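Local atomic coordinates of DNA polymerase III subunit beta (Caulobacter crescentus, PDB entry 5WCE), a protein that probably encircles DNA as a ring-shaped dimer and tethers DNA polymerases and other replication proteins to it, making synthesis processive. Residues A[138-141]-A[142-146]; A[145-148]-A[149-153]; A[207-210]-A[211-214]; A[215-218]-A[219-222]; A[269-273]-A[274-278]. All blocks are in the same frame, centred on the assembly; numbering follows the deposited sequence.

Contact 1. Residues A[138-141]-A[142-146]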
# COMPACT_ATOMS: atom_id res chain seq x y z
N VAL A 138 -34.24 1.39 -0.63
CA VAL A 138 -33.59 0.22 -0.10
C VAL A 138 -32.81 0.61 1.12
O VAL A 138 -31.97 1.51 1.08
CB VAL A 138 -32.64 -0.47 -1.12
CG1 VAL A 138 -32.14 -1.79 -0.57
CG2 VAL A 138 -33.37 -0.67 -2.45
N ASP A 139 -33.05 -0.10 2.22
CA ASP A 139 -32.23 0.11 3.40
C ASP A 139 -30.73 0.01 3.09
O ASP A 139 -30.26 -0.98 2.49
CB ASP A 139 -32.64 -0.89 4.51
CG ASP A 139 -31.85 -0.68 5.74
OD1 ASP A 139 -30.68 -1.13 5.86
OD2 ASP A 139 -32.37 0.00 6.61
N THR A 140 -29.97 1.00 3.50
CA THR A 140 -28.59 1.14 3.10
C THR A 140 -27.70 0.02 3.63
O THR A 140 -26.83 -0.48 2.92
CB THR A 140 -28.00 2.51 3.56
OG1 THR A 140 -28.74 3.59 2.94
CG2 THR A 140 -26.57 2.64 3.18
N ASN A 141 -27.89 -0.30 4.90
CA ASN A 141 -27.13 -1.40 5.52
C ASN A 141 -27.45 -2.74 4.85
O ASN A 141 -26.54 -3.52 4.62
CB ASN A 141 -27.40 -1.43 7.02
CG ASN A 141 -26.67 -0.30 7.77
OD1 ASN A 141 -25.59 0.20 7.37
ND2 ASN A 141 -27.24 0.07 8.88
N GLU A 142 -28.72 -2.97 4.52
CA GLU A 142 -29.14 -4.11 3.72
C GLU A 142 -28.42 -4.18 2.37
O GLU A 142 -27.92 -5.26 1.99
CB GLU A 142 -30.64 -4.15 3.56
CG GLU A 142 -31.42 -4.43 4.85
CD GLU A 142 -31.09 -5.81 5.40
OE1 GLU A 142 -31.54 -6.79 4.83
OE2 GLU A 142 -30.36 -5.89 6.39
N LEU A 143 -28.35 -3.03 1.66
CA LEU A 143 -27.69 -3.02 0.36
C LEU A 143 -26.20 -3.30 0.51
O LEU A 143 -25.58 -4.04 -0.30
CB LEU A 143 -27.98 -1.71 -0.37
CG LEU A 143 -27.66 -1.61 -1.84
CD1 LEU A 143 -28.32 -2.77 -2.57
CD2 LEU A 143 -28.19 -0.24 -2.36
N ILE A 144 -25.62 -2.72 1.57
CA ILE A 144 -24.21 -2.92 1.88
C ILE A 144 -23.96 -4.44 2.10
O ILE A 144 -23.01 -4.95 1.58
CB ILE A 144 -23.72 -2.07 3.08
CG1 ILE A 144 -23.49 -0.62 2.63
CG2 ILE A 144 -22.40 -2.64 3.67
CD1 ILE A 144 -23.20 0.35 3.79
N ARG A 145 -24.84 -5.09 2.84
CA ARG A 145 -24.71 -6.53 3.10
C ARG A 145 -24.79 -7.31 1.77
O ARG A 145 -23.96 -8.17 1.52
CB ARG A 145 -25.74 -7.01 4.10
CG ARG A 145 -25.79 -8.52 4.31
CD ARG A 145 -26.86 -8.94 5.29
NE ARG A 145 -27.16 -10.38 5.16
CZ ARG A 145 -27.96 -10.90 4.24
NH1 ARG A 145 -28.53 -10.14 3.28
NH2 ARG A 145 -28.16 -12.22 4.19
N LEU A 146 -25.76 -6.99 0.92
CA LEU A 146 -25.86 -7.67 -0.37
C LEU A 146 -24.58 -7.65 -1.15
O LEU A 146 -24.17 -8.68 -1.73
CB LEU A 146 -27.04 -7.16 -1.23
CG LEU A 146 -28.47 -7.39 -0.77
CD1 LEU A 146 -29.45 -6.89 -1.84
CD2 LEU A 146 -28.79 -8.85 -0.42
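Asp139 reaches forward with its carboxylate to the opening turn of the helix that follows, and OD1 takes the backbone N-H of Glu142 (Glu142 N to Asp139 OD1, 3.0 Å). That bond is nearly straight, 168° at the hydrogen, and lands on the anti lone pair of OD1, facing away from OD2. It is the first torsion, with CG anti to the backbone N (-179°), that brings OD1 within range. The Glu142 chain slants past it, its CG 3.5 Å from Asp139 OD1, and the two carboxylate planes stand 59° apart.

In fold terms Asp139 is the N-cap where strand 136-139 passes into helix 140-148 of the central domain; Leu143 N reaches Asp139 O at 2.9 Å, beginning the helical bonding. Exchanging Asp139 for an alanine removes the accepting oxygen and would probably leave Glu142 N without its capping mate.

On the buried side, Val138 CG1 meets Leu143 CB at 4.2 Å, the two chains crossing at about a right angle. Nearby, the Thr140 methyl CG2 touches Ile144 CD1 at 4.1 Å, while Thr140 OG1 bonds to the carbonyl of Gly224. Leu143 and Ile144 both press against Met220 of helix 210-220.

Contact 2. Residues A[145-148]-A[149-153]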
# COMPACT_ATOMS: atom_id res chain seq x y z
N ARG A 145 -24.84 -5.09 2.84
CA ARG A 145 -24.71 -6.53 3.10
C ARG A 145 -24.79 -7.31 1.77
O ARG A 145 -23.96 -8.17 1.52
CB ARG A 145 -25.74 -7.01 4.10
CG ARG A 145 -25.79 -8.52 4.31
CD ARG A 145 -26.86 -8.94 5.29
NE ARG A 145 -27.16 -10.38 5.16
CZ ARG A 145 -27.96 -10.90 4.24
NH1 ARG A 145 -28.53 -10.14 3.28
NH2 ARG A 145 -28.16 -12.22 4.19
N LEU A 146 -25.76 -6.99 0.92
CA LEU A 146 -25.86 -7.67 -0.37
C LEU A 146 -24.58 -7.65 -1.15
O LEU A 146 -24.17 -8.68 -1.73
CB LEU A 146 -27.04 -7.16 -1.23
CG LEU A 146 -28.47 -7.39 -0.77
CD1 LEU A 146 -29.45 -6.89 -1.84
CD2 LEU A 146 -28.79 -8.85 -0.42
N ILE A 147 -23.94 -6.47 -1.17
CA ILE A 147 -22.72 -6.30 -1.88
C ILE A 147 -21.52 -6.97 -1.18
O ILE A 147 -20.77 -7.76 -1.79
CB ILE A 147 -22.42 -4.79 -2.17
CG1 ILE A 147 -23.46 -4.25 -3.16
CG2 ILE A 147 -21.03 -4.60 -2.72
CD1 ILE A 147 -23.51 -2.72 -3.22
N ASP A 148 -21.34 -6.67 0.11
CA ASP A 148 -20.16 -7.19 0.82
C ASP A 148 -20.13 -8.74 0.93
O ASP A 148 -19.06 -9.34 0.89
CB ASP A 148 -20.01 -6.56 2.19
CG ASP A 148 -19.55 -5.07 2.14
OD1 ASP A 148 -19.30 -4.55 1.03
OD2 ASP A 148 -19.52 -4.44 3.23
N LYS A 149 -21.29 -9.35 1.03
CA LYS A 149 -21.41 -10.82 1.02
C LYS A 149 -21.08 -11.50 -0.30
O LYS A 149 -20.86 -12.70 -0.32
CB LYS A 149 -22.80 -11.25 1.47
CG LYS A 149 -23.19 -10.85 2.88
CD LYS A 149 -22.55 -11.75 3.93
CE LYS A 149 -23.15 -11.48 5.28
NZ LYS A 149 -22.32 -12.13 6.33
N THR A 150 -21.08 -10.76 -1.43
CA THR A 150 -20.96 -11.39 -2.76
C THR A 150 -19.87 -10.85 -3.68
O THR A 150 -19.45 -11.54 -4.58
CB THR A 150 -22.28 -11.26 -3.53
OG1 THR A 150 -22.60 -9.86 -3.68
CG2 THR A 150 -23.39 -11.97 -2.78
N ARG A 151 -19.39 -9.62 -3.49
CA ARG A 151 -18.68 -8.97 -4.61
C ARG A 151 -17.29 -9.57 -4.86
O ARG A 151 -16.79 -9.54 -5.96
CB ARG A 151 -18.58 -7.46 -4.38
CG ARG A 151 -17.56 -7.04 -3.41
CD ARG A 151 -17.52 -5.56 -3.13
NE ARG A 151 -16.70 -4.84 -4.06
CZ ARG A 151 -16.04 -3.70 -3.77
NH1 ARG A 151 -16.08 -3.13 -2.56
NH2 ARG A 151 -15.31 -3.16 -4.72
N PHE A 152 -16.73 -10.21 -3.83
CA PHE A 152 -15.45 -10.91 -3.96
C PHE A 152 -15.50 -11.98 -5.03
O PHE A 152 -14.48 -12.29 -5.62
CB PHE A 152 -15.03 -11.52 -2.60
CG PHE A 152 -15.80 -12.77 -2.23
CD1 PHE A 152 -17.01 -12.70 -1.55
CD2 PHE A 152 -15.36 -14.03 -2.64
CE1 PHE A 152 -17.76 -13.85 -1.26
CE2 PHE A 152 -16.09 -15.18 -2.34
CZ PHE A 152 -17.26 -15.09 -1.64
N ALA A 153 -16.68 -12.54 -5.33
CA ALA A 153 -16.79 -13.58 -6.32
C ALA A 153 -17.00 -13.10 -7.76
O ALA A 153 -17.09 -13.93 -8.68
CB ALA A 153 -17.91 -14.52 -5.95
O HOH W 1 -17.05 -9.25 -1.00
O HOH W 2 -17.20 -4.38 -0.21
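Ile147 O is gripped by two backbone donors, Arg151 N at 2.9 Å and Thr150 N at 3.0 Å. This is the C-terminal end of helix 140-148 giving way to the loop that leads to strand 165-173, and the two donors come in differently: Arg151 N lies nearly along the C=O axis, whereas Thr150 N sits above the carbonyl plane, 58° out of it.

The carbonyl before it is served by a side chain. Thr150 OG1 donates to Leu146 O over 2.8 Å, in the carbonyl plane; its first torsion of 60° sets the hydroxyl between the backbone N and the carbonyl carbon, from where it can reach back a turn.

Among the long side chains, Lys149 and Arg145 meet through their aliphatic parts, CG of Lys149 to CG of Arg145 at 3.8 Å. The guanidinium of Arg145 goes on to Asp367 and the carbonyl of Glu193, and the Asp367 carboxylate probably offsets part of the like charge of the nearby Lys149. Arg151 lays its CD against Ile147 CG2 at 3.7 Å, and Asp148 pairs through OD1 with Arg217 of helix 210-220.

A water spans the exit, donating to Asp148 O at 2.8 Å and accepting from Phe152 N at 3.0 Å.

Contact 3. Residues A[207-210]-A[211-214]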
# COMPACT_ATOMS: atom_id res chain seq x y z
N ILE A 207 -27.45 -7.23 -14.67
CA ILE A 207 -26.07 -7.52 -14.33
C ILE A 207 -25.40 -6.18 -14.17
O ILE A 207 -25.17 -5.48 -15.16
CB ILE A 207 -25.36 -8.39 -15.38
CG1 ILE A 207 -26.15 -9.63 -15.68
CG2 ILE A 207 -23.95 -8.72 -14.89
CD1 ILE A 207 -25.75 -10.33 -17.00
N VAL A 208 -25.12 -5.82 -12.92
CA VAL A 208 -24.52 -4.53 -12.58
C VAL A 208 -22.99 -4.67 -12.69
O VAL A 208 -22.39 -5.51 -12.00
CB VAL A 208 -24.93 -4.04 -11.18
CG1 VAL A 208 -24.42 -2.61 -10.97
CG2 VAL A 208 -26.44 -4.16 -10.97
N PRO A 209 -22.34 -3.85 -13.56
CA PRO A 209 -20.88 -3.99 -13.75
C PRO A 209 -20.06 -3.92 -12.46
O PRO A 209 -20.40 -3.18 -11.52
CB PRO A 209 -20.53 -2.82 -14.69
CG PRO A 209 -21.78 -2.59 -15.45
CD PRO A 209 -22.90 -2.81 -14.45
N ARG A 210 -18.96 -4.67 -12.45
CA ARG A 210 -18.07 -4.72 -11.31
C ARG A 210 -17.69 -3.35 -10.82
O ARG A 210 -17.79 -3.07 -9.63
CB ARG A 210 -16.82 -5.57 -11.64
CG ARG A 210 -15.82 -5.69 -10.50
CD ARG A 210 -14.54 -6.40 -10.93
NE ARG A 210 -13.86 -5.68 -12.03
CZ ARG A 210 -13.84 -6.01 -13.33
NH1 ARG A 210 -14.41 -7.12 -13.83
NH2 ARG A 210 -13.18 -5.19 -14.19
N LYS A 211 -17.24 -2.49 -11.72
CA LYS A 211 -16.81 -1.15 -11.31
C LYS A 211 -17.97 -0.35 -10.74
O LYS A 211 -17.81 0.43 -9.80
CB LYS A 211 -16.10 -0.42 -12.46
CG LYS A 211 -15.67 1.00 -12.06
CD LYS A 211 -14.92 1.75 -13.16
CE LYS A 211 -14.69 3.21 -12.78
NZ LYS A 211 -14.07 3.92 -13.94
N THR A 212 -19.16 -0.51 -11.32
CA THR A 212 -20.35 0.18 -10.81
C THR A 212 -20.70 -0.19 -9.38
O THR A 212 -21.03 0.66 -8.57
CB THR A 212 -21.57 -0.12 -11.74
OG1 THR A 212 -21.25 0.30 -13.10
CG2 THR A 212 -22.84 0.58 -11.20
N ILE A 213 -20.62 -1.49 -9.09
CA ILE A 213 -20.80 -1.98 -7.71
C ILE A 213 -19.77 -1.33 -6.78
O ILE A 213 -20.12 -0.91 -5.70
CB ILE A 213 -20.75 -3.53 -7.68
CG1 ILE A 213 -22.01 -4.09 -8.34
CG2 ILE A 213 -20.53 -4.05 -6.26
CD1 ILE A 213 -23.32 -3.75 -7.64
N ALA A 214 -18.53 -1.24 -7.22
CA ALA A 214 -17.46 -0.72 -6.40
C ALA A 214 -17.73 0.75 -6.06
O ALA A 214 -17.64 1.16 -4.90
CB ALA A 214 -16.13 -0.88 -7.09
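Strand 206-209 turns into helix 210-220 with Pro209 at the N-cap position: Pro209 O accepts from Ile213 N (3.0 Å, 166° at the hydrogen), and Arg210 O from Ala214 N at 3.1 Å. The proline ring has no polar group with which to cap, so the side-chain contacts at this junction are mostly packing.

Val208 carries much of it. Its CG1 reaches the methyl CG2 of Thr212 at 3.6 Å and CD1 of Ile213 at 3.7 Å, crossing both chains at about a right angle. Ile213 presents that methyl because its second torsion, -63°, folds CD1 round toward the strand, 3.9 Å from Val208 CB. With an alanine in place of Ile213, the CD1 and CG1 contacts vanish, which would probably open a gap beside Val208 in this buried corner.

Thr212 also runs alongside the proline, pointing the same way, with OG1 3.6 Å from Pro209 CB. The hydroxyl is satisfied beyond this turn by Ser247 OG.

Arg210 and Lys211 send their charged ends away from the turn, Arg210 to the carbonyls of Ser155 and Glu157, Lys211 to Asp55 and Glu29. Around this junction of the central domain, Val208 and Ile213 rest on strand 165-173, while Pro209 and Thr212 face strand 243-248.

Contact 4. Residues A[215-218]-A[219-222]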
# COMPACT_ATOMS: atom_id res chain seq x y z
N GLU A 215 -18.11 1.52 -7.08
CA GLU A 215 -18.36 2.94 -6.92
C GLU A 215 -19.62 3.16 -6.11
O GLU A 215 -19.62 4.03 -5.23
CB GLU A 215 -18.41 3.64 -8.29
CG GLU A 215 -17.07 3.65 -9.02
CD GLU A 215 -15.99 4.29 -8.16
OE1 GLU A 215 -16.26 5.39 -7.70
OE2 GLU A 215 -14.93 3.66 -7.89
N ALA A 216 -20.68 2.38 -6.37
CA ALA A 216 -21.87 2.45 -5.52
C ALA A 216 -21.60 2.14 -4.05
O ALA A 216 -22.10 2.82 -3.14
CB ALA A 216 -23.02 1.54 -6.06
N ARG A 217 -20.81 1.10 -3.84
CA ARG A 217 -20.47 0.69 -2.50
C ARG A 217 -19.68 1.80 -1.78
O ARG A 217 -19.92 2.05 -0.61
CB ARG A 217 -19.64 -0.62 -2.55
CG ARG A 217 -19.20 -1.15 -1.18
CD ARG A 217 -20.38 -1.43 -0.26
NE ARG A 217 -19.87 -1.85 1.03
CZ ARG A 217 -19.53 -1.06 2.04
NH1 ARG A 217 -19.63 0.24 1.93
NH2 ARG A 217 -19.10 -1.59 3.19
N ARG A 218 -18.76 2.46 -2.49
CA ARG A 218 -18.02 3.62 -1.92
C ARG A 218 -18.96 4.74 -1.48
O ARG A 218 -18.92 5.21 -0.35
CB ARG A 218 -16.99 4.11 -2.95
CG ARG A 218 -15.98 5.07 -2.38
CD ARG A 218 -15.06 5.74 -3.41
NE ARG A 218 -14.63 4.83 -4.48
CZ ARG A 218 -13.62 3.93 -4.44
NH1 ARG A 218 -12.83 3.76 -3.37
NH2 ARG A 218 -13.40 3.20 -5.52
N LEU A 219 -19.88 5.11 -2.37
CA LEU A 219 -20.88 6.13 -2.04
C LEU A 219 -21.81 5.75 -0.91
O LEU A 219 -22.28 6.62 -0.12
CB LEU A 219 -21.68 6.51 -3.30
CG LEU A 219 -20.84 7.25 -4.36
CD1 LEU A 219 -21.53 7.35 -5.72
CD2 LEU A 219 -20.45 8.67 -3.93
N MET A 220 -22.13 4.45 -0.81
CA MET A 220 -22.88 3.96 0.34
C MET A 220 -22.22 4.23 1.67
O MET A 220 -22.94 4.32 2.65
CB MET A 220 -23.11 2.45 0.23
CG MET A 220 -24.25 2.16 -0.68
SD MET A 220 -24.41 0.40 -0.98
CE MET A 220 -24.73 0.46 -2.74
N GLU A 221 -20.89 4.36 1.73
CA GLU A 221 -20.22 4.63 3.01
C GLU A 221 -20.66 5.99 3.60
O GLU A 221 -20.70 6.11 4.82
CB GLU A 221 -18.70 4.47 2.97
CG GLU A 221 -18.16 3.89 4.28
CD GLU A 221 -18.37 2.39 4.43
OE1 GLU A 221 -17.44 1.62 4.12
OE2 GLU A 221 -19.46 1.94 4.82
N SER A 222 -21.05 6.96 2.76
CA SER A 222 -21.49 8.30 3.20
C SER A 222 -23.01 8.52 3.09
O SER A 222 -23.47 9.66 3.29
CB SER A 222 -20.81 9.37 2.33
OG SER A 222 -19.39 9.25 2.24
O HOH W 3 -18.16 7.89 -0.23
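Glu215 begins the run by accepting Leu219 N at its carbonyl (Leu219 N to Glu215 O, 3.1 Å), and CG of Leu219 packs close to the same oxygen. The Glu215 carboxylate forms a salt bridge with Arg218: NH2 donates to Glu215 OE2 at 2.9 Å, almost straight at 175°. OE2 lies in the guanidinium plane and is met on its syn side, though the donor is tilted from the carboxylate plane.

Ala216 O takes Met220 N at 2.8 Å. The Met220 chain runs out extended and bends at its last torsion, bringing CE to 3.9 Å from Ala216 CB. Met220 also packs on helix 140-148, and both residues on strand 235-240.

Arg217 bends at its second torsion (59°), which helps carry the guanidinium down toward Glu221. Glu221 OE2 comes to the guanidinium edge; Arg217 NH1 makes weak bonds to OE1 and OE2, each 3.4 Å, the two flat groups standing perpendicular.

Arg218 O receives Glu221 N at 3.0 Å, from above the carbonyl plane, and also a water that bridges to Ser222 OG.

With both its bonds weak and a second conformer of Glu221, the Arg217-Glu221 bridge probably adds little beside the firm pairing of Arg217 NE with Asp148.

Contact 5. Residues A[269-273]-A[274-278]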
# COMPACT_ATOMS: atom_id res chain seq x y z
N LEU A 269 -21.21 -31.62 6.99
CA LEU A 269 -20.14 -31.49 7.94
C LEU A 269 -20.19 -30.07 8.55
O LEU A 269 -20.36 -29.11 7.83
CB LEU A 269 -18.87 -31.71 7.11
CG LEU A 269 -17.48 -31.59 7.63
CD1 LEU A 269 -16.58 -32.39 6.68
CD2 LEU A 269 -17.06 -30.11 7.82
N THR A 270 -20.02 -29.96 9.85
CA THR A 270 -19.93 -28.68 10.53
C THR A 270 -18.58 -28.54 11.22
O THR A 270 -18.00 -29.52 11.76
CB THR A 270 -21.07 -28.50 11.56
OG1 THR A 270 -22.34 -28.67 10.92
CG2 THR A 270 -21.07 -27.09 12.10
N LEU A 271 -18.06 -27.33 11.20
CA LEU A 271 -16.76 -27.10 11.78
C LEU A 271 -16.64 -25.70 12.41
O LEU A 271 -17.47 -24.78 12.15
CB LEU A 271 -15.68 -27.39 10.75
CG LEU A 271 -15.69 -26.63 9.39
CD1 LEU A 271 -15.36 -25.12 9.57
CD2 LEU A 271 -14.71 -27.23 8.42
N ASP A 272 -15.60 -25.57 13.22
CA ASP A 272 -15.18 -24.29 13.79
C ASP A 272 -14.49 -23.48 12.69
O ASP A 272 -13.36 -23.78 12.29
CB ASP A 272 -14.25 -24.54 14.99
CG ASP A 272 -13.77 -23.29 15.65
OD1 ASP A 272 -13.53 -22.27 15.04
OD2 ASP A 272 -13.53 -23.35 16.84
N ASN A 273 -15.18 -22.45 12.21
CA ASN A 273 -14.76 -21.71 11.03
C ASN A 273 -13.45 -21.00 11.23
O ASN A 273 -12.60 -20.98 10.32
CB ASN A 273 -15.83 -20.71 10.63
CG ASN A 273 -15.51 -19.96 9.36
OD1 ASN A 273 -15.51 -20.57 8.28
ND2 ASN A 273 -15.28 -18.63 9.45
N ASP A 274 -13.29 -20.36 12.38
CA ASP A 274 -12.03 -19.64 12.65
C ASP A 274 -10.85 -20.62 12.72
O ASP A 274 -9.84 -20.37 12.09
CB ASP A 274 -12.10 -18.82 13.93
CG ASP A 274 -10.83 -17.95 14.12
OD1 ASP A 274 -10.49 -17.16 13.22
OD2 ASP A 274 -10.17 -18.10 15.14
N LEU A 275 -10.98 -21.72 13.45
CA LEU A 275 -9.88 -22.67 13.56
C LEU A 275 -9.56 -23.26 12.17
O LEU A 275 -8.41 -23.35 11.77
CB LEU A 275 -10.17 -23.76 14.56
CG LEU A 275 -9.15 -24.91 14.54
CD1 LEU A 275 -7.71 -24.41 14.82
CD2 LEU A 275 -9.57 -26.03 15.47
N PHE A 276 -10.59 -23.57 11.41
CA PHE A 276 -10.39 -24.19 10.09
C PHE A 276 -9.70 -23.22 9.14
O PHE A 276 -8.76 -23.59 8.48
CB PHE A 276 -11.73 -24.69 9.52
CG PHE A 276 -11.62 -25.32 8.16
CD1 PHE A 276 -11.11 -26.59 8.03
CD2 PHE A 276 -12.09 -24.67 7.04
CE1 PHE A 276 -11.04 -27.19 6.77
CE2 PHE A 276 -12.07 -25.28 5.81
CZ PHE A 276 -11.49 -26.54 5.67
N ALA A 277 -10.18 -21.98 9.09
CA ALA A 277 -9.59 -20.97 8.26
C ALA A 277 -8.09 -20.76 8.61
O ALA A 277 -7.25 -20.66 7.72
CB ALA A 277 -10.36 -19.66 8.40
N LYS A 278 -7.77 -20.74 9.90
CA LYS A 278 -6.37 -20.58 10.32
C LYS A 278 -5.52 -21.72 9.86
O LYS A 278 -4.38 -21.50 9.43
CB LYS A 278 -6.24 -20.36 11.84
CG LYS A 278 -6.59 -18.93 12.19
CD LYS A 278 -6.72 -18.77 13.68
CE LYS A 278 -7.06 -17.32 14.00
NZ LYS A 278 -7.47 -17.34 15.43
O HOH W 4 -15.12 -20.12 14.73
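Strand 269-272 and helix 274-278 stand almost perpendicular, 82° between their directions, with their axes 6.8 Å apart at closest approach. The turn is held by main-chain bonds from Phe276 N to Asp272 O and from Ala277 N to Asn273 O, each 2.9 Å.

Inside the corner Leu271 and Phe276 cross obliquely. Methyl CD2 of Leu271 sits over one face of the Phe276 ring, 3.7 Å from the centroid, a CH-pi contact, while CD1 touches Phe276 CB. Leu271 gets there with CG between its backbone N and carbonyl carbon (chi1 57°), which tips both methyls toward the helix.

Asp272 is the N-cap of helix 273-284, at the strand-to-helix junction of the C-terminal domain. Its OD1 accepts Leu275 N at 3.1 Å in a nearly straight bond, although the donor comes from above the carboxylate plane. The same oxygen receives a water at 2.7 Å that in turn accepts from Asp274 N.

On the outer surface Lys278 NZ forms a salt bridge with Asp274 OD2 at 2.8 Å, meeting the syn lone pair of that oxygen. Facing inward, Asn273 donates through ND2 to the carbonyl of Cys341 in helix 334-343, the helix on which Phe276 and Ala277 also pack.

Contacts 1 to 4 follow one another along the central domain, and contact 5 comes later, in the C-terminal domain. Contacts 1 and 2 share helix 140-148, contacts 3 and 4 helix 210-220; these four centres lie 11 to 15 Å apart. The two helices pack side by side, for example Ile147 on Ile213 and on Met220. Contact 5 is about 31 Å from contact 3, centre to centre, yet strands 206-209 and 267-272 are, within this chain, the outermost strands of one eight-stranded antiparallel sheet, which thus joins the domains. Repeated strand-to-helix junctions fit the processivity-factor fold, whose helices line the DNA channel in relatives.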